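Local coordinates for extracellular solute-binding protein (Bordetella parapertussis, PDB 3PU5) that probably binds a small solute, perhaps a polyamine, outside the cytoplasm and hands it to a membrane transporter, as related solute-binding proteins do, at residues E30-V35 and G264-K269; M244-G249 and D253-F258. All blocks are in the same frame, centred on the assembly; numbering follows the deposited sequence.

Both interactions lie in the same part of the fold, on one side of the chain's centre and about 22 Å from it. Their centres are 14 Å apart, and their nearest atoms come within about 4 Å without touching. Interaction 1 joins the end of helix 15-33 to the start of helix 265-275. Interaction 2 lies between its segments along the chain, where strand 238-246 turns back into helix 252-262. Helix 252-262 and helix 265-275 follow each other directly. Helix 252-262 links the two contacts: it packs on the strand in interaction 2, and its Tyr261 touches Gln32 and is hydrogen-bonded to Glu266. Both belong to the same solute-binding protein fold.

Interaction 1 (E30-V35 and G264-K269); sequences EKQSGV and GEEAQK
Gln32 and Glu266 reach toward each other from opposite directions across the gap between two helices. They alone join the segments, and both are exposed. Only 52 Å² of surface is buried, and the nearest CA atoms, those of Gln32 and Ala267, are 12.0 Å apart. Both side chains are extended beyond CG and together span the gap. In Glu266, CG stands anti to the backbone N (chi1 166°), and the extended chain brings OE2 to Gln32. The flat ends are nearly perpendicular, with the amide and carboxylate planes 86° apart. The atom modelled as Gln32 OE1 lies 2.9 Å from Glu266 OE2, but the amide is probably turned over, so which end faces the carboxylate is doubtful. Glu266 OE2 is also hydrogen-bonded to Tyr261 OH of helix 252-262. Gln32 touches Tyr261 as well.

Helix 15-33 ends one residue after Gln32. Gly34 leaves helical geometry with positive phi, and its N still bonds to Glu30 O. Ser33 OG accepts from Val35 N at 2.9 Å in an ST turn, and it is also hydrogen-bonded to Phe29 O. On the other side, Gly264 is the N-cap residue of helix 265-275, and Gln268 N bonds back to Gly264 O. The arrangement is a polar surface contact between the C-terminal end of one helix and the N-terminal end of another, within a periplasmic-binding-protein fold.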
# COMPACT_ATOMS: atom_id res chain seq x y z
N GLU A 30 -15.02 -7.18 18.89
CA GLU A 30 -15.55 -6.94 20.22
C GLU A 30 -16.77 -7.83 20.44
O GLU A 30 -16.92 -8.46 21.48
CB GLU A 30 -15.98 -5.47 20.38
CG GLU A 30 -14.86 -4.44 20.44
CD GLU A 30 -15.38 -3.04 20.81
OE1 GLU A 30 -16.54 -2.73 20.48
OE2 GLU A 30 -14.63 -2.25 21.44
N LYS A 31 -17.63 -7.89 19.43
CA LYS A 31 -18.86 -8.66 19.52
C LYS A 31 -18.58 -10.13 19.73
O LYS A 31 -19.23 -10.78 20.54
CB LYS A 31 -19.72 -8.46 18.27
CG LYS A 31 -20.53 -7.18 18.29
CD LYS A 31 -21.43 -7.08 17.07
CE LYS A 31 -22.27 -8.34 16.90
NZ LYS A 31 -23.16 -8.26 15.70
N GLN A 32 -17.62 -10.67 18.99
CA GLN A 32 -17.38 -12.11 19.05
C GLN A 32 -16.53 -12.51 20.24
O GLN A 32 -16.66 -13.63 20.74
CB GLN A 32 -16.76 -12.59 17.74
CG GLN A 32 -17.67 -12.29 16.57
CD GLN A 32 -17.09 -12.72 15.25
OE1 GLN A 32 -17.57 -12.32 14.18
NE2 GLN A 32 -16.03 -13.54 15.29
N SER A 33 -15.68 -11.60 20.70
CA SER A 33 -14.69 -11.95 21.72
C SER A 33 -15.02 -11.39 23.10
O SER A 33 -14.51 -11.88 24.10
CB SER A 33 -13.31 -11.42 21.31
OG SER A 33 -13.25 -10.01 21.51
N GLY A 34 -15.85 -10.36 23.13
CA GLY A 34 -16.11 -9.63 24.37
C GLY A 34 -14.96 -8.72 24.78
O GLY A 34 -14.96 -8.14 25.87
N VAL A 35 -13.97 -8.57 23.89
CA VAL A 35 -12.81 -7.75 24.18
C VAL A 35 -13.02 -6.37 23.58
O VAL A 35 -13.24 -6.24 22.38
CB VAL A 35 -11.53 -8.37 23.61
CG1 VAL A 35 -10.36 -7.40 23.72
CG2 VAL A 35 -11.21 -9.68 24.33
N GLY A 264 -8.23 -12.51 9.25
CA GLY A 264 -9.12 -13.60 8.90
C GLY A 264 -10.00 -13.25 7.71
O GLY A 264 -10.12 -12.08 7.33
N GLU A 265 -10.64 -14.27 7.14
CA GLU A 265 -11.38 -14.11 5.89
C GLU A 265 -12.56 -13.13 6.00
O GLU A 265 -12.81 -12.33 5.10
CB GLU A 265 -11.85 -15.48 5.37
CG GLU A 265 -12.61 -15.41 4.05
CD GLU A 265 -13.15 -16.75 3.58
OE1 GLU A 265 -12.77 -17.80 4.16
OE2 GLU A 265 -13.95 -16.76 2.62
N GLU A 266 -13.29 -13.19 7.11
CA GLU A 266 -14.48 -12.37 7.28
C GLU A 266 -14.14 -10.88 7.37
O GLU A 266 -14.72 -10.05 6.66
CB GLU A 266 -15.26 -12.84 8.51
CG GLU A 266 -16.34 -11.88 9.01
CD GLU A 266 -17.07 -12.44 10.23
OE1 GLU A 266 -17.87 -13.39 10.06
OE2 GLU A 266 -16.84 -11.96 11.35
N ALA A 267 -13.19 -10.54 8.22
CA ALA A 267 -12.81 -9.14 8.39
C ALA A 267 -12.05 -8.61 7.17
O ALA A 267 -12.25 -7.47 6.75
CB ALA A 267 -11.98 -8.97 9.66
N GLN A 268 -11.19 -9.44 6.59
CA GLN A 268 -10.45 -9.01 5.41
C GLN A 268 -11.42 -8.65 4.29
O GLN A 268 -11.28 -7.60 3.64
CB GLN A 268 -9.49 -10.10 4.95
CG GLN A 268 -8.22 -10.16 5.78
CD GLN A 268 -7.24 -9.07 5.40
OE1 GLN A 268 -6.85 -8.95 4.24
NE2 GLN A 268 -6.84 -8.25 6.38
N LYS A 269 -12.41 -9.51 4.06
CA LYS A 269 -13.36 -9.22 3.00
C LYS A 269 -14.14 -7.95 3.30
O LYS A 269 -14.28 -7.08 2.44
CB LYS A 269 -14.33 -10.38 2.81
CG LYS A 269 -15.31 -10.18 1.66
CD LYS A 269 -16.30 -11.33 1.61
CE LYS A 269 -16.87 -11.52 0.21
NZ LYS A 269 -17.52 -10.30 -0.30

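Interaction 2 (M244-G249 and D253-F258); sequences MAVVKG and DLAKAF
Val246 packs on Ala255 and Lys256 where a strand, a short turn and a helix form a beta-alpha unit. The chain leaves strand 238-246 and folds back as helix 252-262, which covers part of the sheet in this solute-binding protein fold. Strand 244-246 and helix 253-258 run nearly antiparallel, at 157°, with their axes 8.4 Å apart at closest approach. The contact is buried.

The aliphatic contacts centre on Val246, whose two methyls divide the work. CG1 is anti to the backbone N (chi1 178°) and meets Ala255 CB at 3.9 Å. CG2 lies 3.8 Å from Lys256 CG, near the start of the lysine chain. The valine and lysine side chains cross at about a right angle. Ala255 also touches Val62 of strand 62-65.

The second kind of contact is Met-aromatic. Met244 is selenomethionine, and its side chain crosses that of Phe258 at about a right angle. SE is 5.1 Å from the centroid of the Phe258 ring and 64° off the ring normal, an oblique approach. Phe258 also meets Phe29 edge-to-face and touches Ile8 and Val10 of strand 7-12. A bend at chi3 (-74°) brings the Met244 methyl to the ring, with CE 3.8 Å from Phe258 CE2.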
# COMPACT_ATOMS: atom_id res chain seq x y z
N MSE A 244 0.60 -4.73 10.48
CA MSE A 244 0.07 -5.02 11.80
C MSE A 244 1.04 -5.91 12.58
O MSE A 244 1.60 -6.86 12.05
CB MSE A 244 -1.29 -5.71 11.70
CG MSE A 244 -1.99 -5.84 13.05
SE MSE A 244 -3.86 -6.48 12.88
CE MSE A 244 -4.71 -4.86 12.19
N ALA A 245 1.20 -5.60 13.86
CA ALA A 245 2.11 -6.33 14.73
C ALA A 245 1.67 -6.27 16.19
O ALA A 245 1.01 -5.31 16.62
CB ALA A 245 3.55 -5.79 14.59
N VAL A 246 2.07 -7.29 16.94
CA VAL A 246 1.84 -7.34 18.38
C VAL A 246 2.98 -6.65 19.13
O VAL A 246 4.15 -6.98 18.95
CB VAL A 246 1.76 -8.80 18.87
CG1 VAL A 246 1.58 -8.85 20.39
CG2 VAL A 246 0.61 -9.53 18.17
N VAL A 247 2.63 -5.69 19.99
CA VAL A 247 3.61 -4.94 20.79
C VAL A 247 4.14 -5.73 21.98
O VAL A 247 3.36 -6.14 22.85
CB VAL A 247 2.99 -3.62 21.30
CG1 VAL A 247 3.93 -2.93 22.29
CG2 VAL A 247 2.62 -2.71 20.12
N LYS A 248 5.45 -5.96 22.02
CA LYS A 248 6.07 -6.70 23.12
C LYS A 248 5.68 -6.11 24.47
O LYS A 248 5.82 -4.91 24.67
CB LYS A 248 7.59 -6.67 23.02
CG LYS A 248 8.23 -7.78 22.21
CD LYS A 248 9.74 -7.77 22.43
CE LYS A 248 10.48 -8.48 21.30
NZ LYS A 248 11.97 -8.40 21.47
N GLY A 249 5.21 -6.94 25.39
CA GLY A 249 4.91 -6.50 26.74
C GLY A 249 3.50 -5.96 26.94
O GLY A 249 3.13 -5.59 28.05
N ASP A 253 -1.73 -11.89 24.25
CA ASP A 253 -2.68 -12.92 23.83
C ASP A 253 -3.96 -12.32 23.24
O ASP A 253 -4.47 -12.81 22.24
CB ASP A 253 -3.00 -13.89 24.97
CG ASP A 253 -1.83 -14.82 25.27
OD1 ASP A 253 -1.08 -15.15 24.32
OD2 ASP A 253 -1.65 -15.22 26.44
N LEU A 254 -4.46 -11.25 23.84
CA LEU A 254 -5.60 -10.55 23.26
C LEU A 254 -5.21 -9.90 21.92
O LEU A 254 -5.98 -9.92 20.96
CB LEU A 254 -6.13 -9.49 24.22
CG LEU A 254 -6.51 -10.00 25.61
CD1 LEU A 254 -7.26 -8.94 26.40
CD2 LEU A 254 -7.35 -11.26 25.48
N ALA A 255 -4.02 -9.31 21.87
CA ALA A 255 -3.50 -8.69 20.65
C ALA A 255 -3.38 -9.70 19.51
O ALA A 255 -3.79 -9.42 18.38
CB ALA A 255 -2.16 -8.03 20.93
N LYS A 256 -2.84 -10.89 19.80
CA LYS A 256 -2.74 -11.95 18.80
C LYS A 256 -4.13 -12.38 18.35
O LYS A 256 -4.35 -12.72 17.18
CB LYS A 256 -1.97 -13.16 19.36
CG LYS A 256 -0.46 -12.91 19.55
CD LYS A 256 0.20 -14.09 20.27
CE LYS A 256 1.67 -13.84 20.51
NZ LYS A 256 2.27 -14.94 21.33
N ALA A 257 -5.08 -12.37 19.28
CA ALA A 257 -6.45 -12.73 18.97
C ALA A 257 -7.07 -11.70 18.05
O ALA A 257 -7.75 -12.05 17.07
CB ALA A 257 -7.27 -12.87 20.25
N PHE A 258 -6.85 -10.42 18.33
CA PHE A 258 -7.32 -9.38 17.41
C PHE A 258 -6.66 -9.52 16.03
O PHE A 258 -7.33 -9.45 14.99
CB PHE A 258 -7.08 -7.97 17.97
CG PHE A 258 -7.47 -6.89 17.00
CD1 PHE A 258 -8.80 -6.55 16.82
CD2 PHE A 258 -6.51 -6.27 16.21
CE1 PHE A 258 -9.17 -5.57 15.89
CE2 PHE A 258 -6.87 -5.29 15.28
CZ PHE A 258 -8.20 -4.94 15.12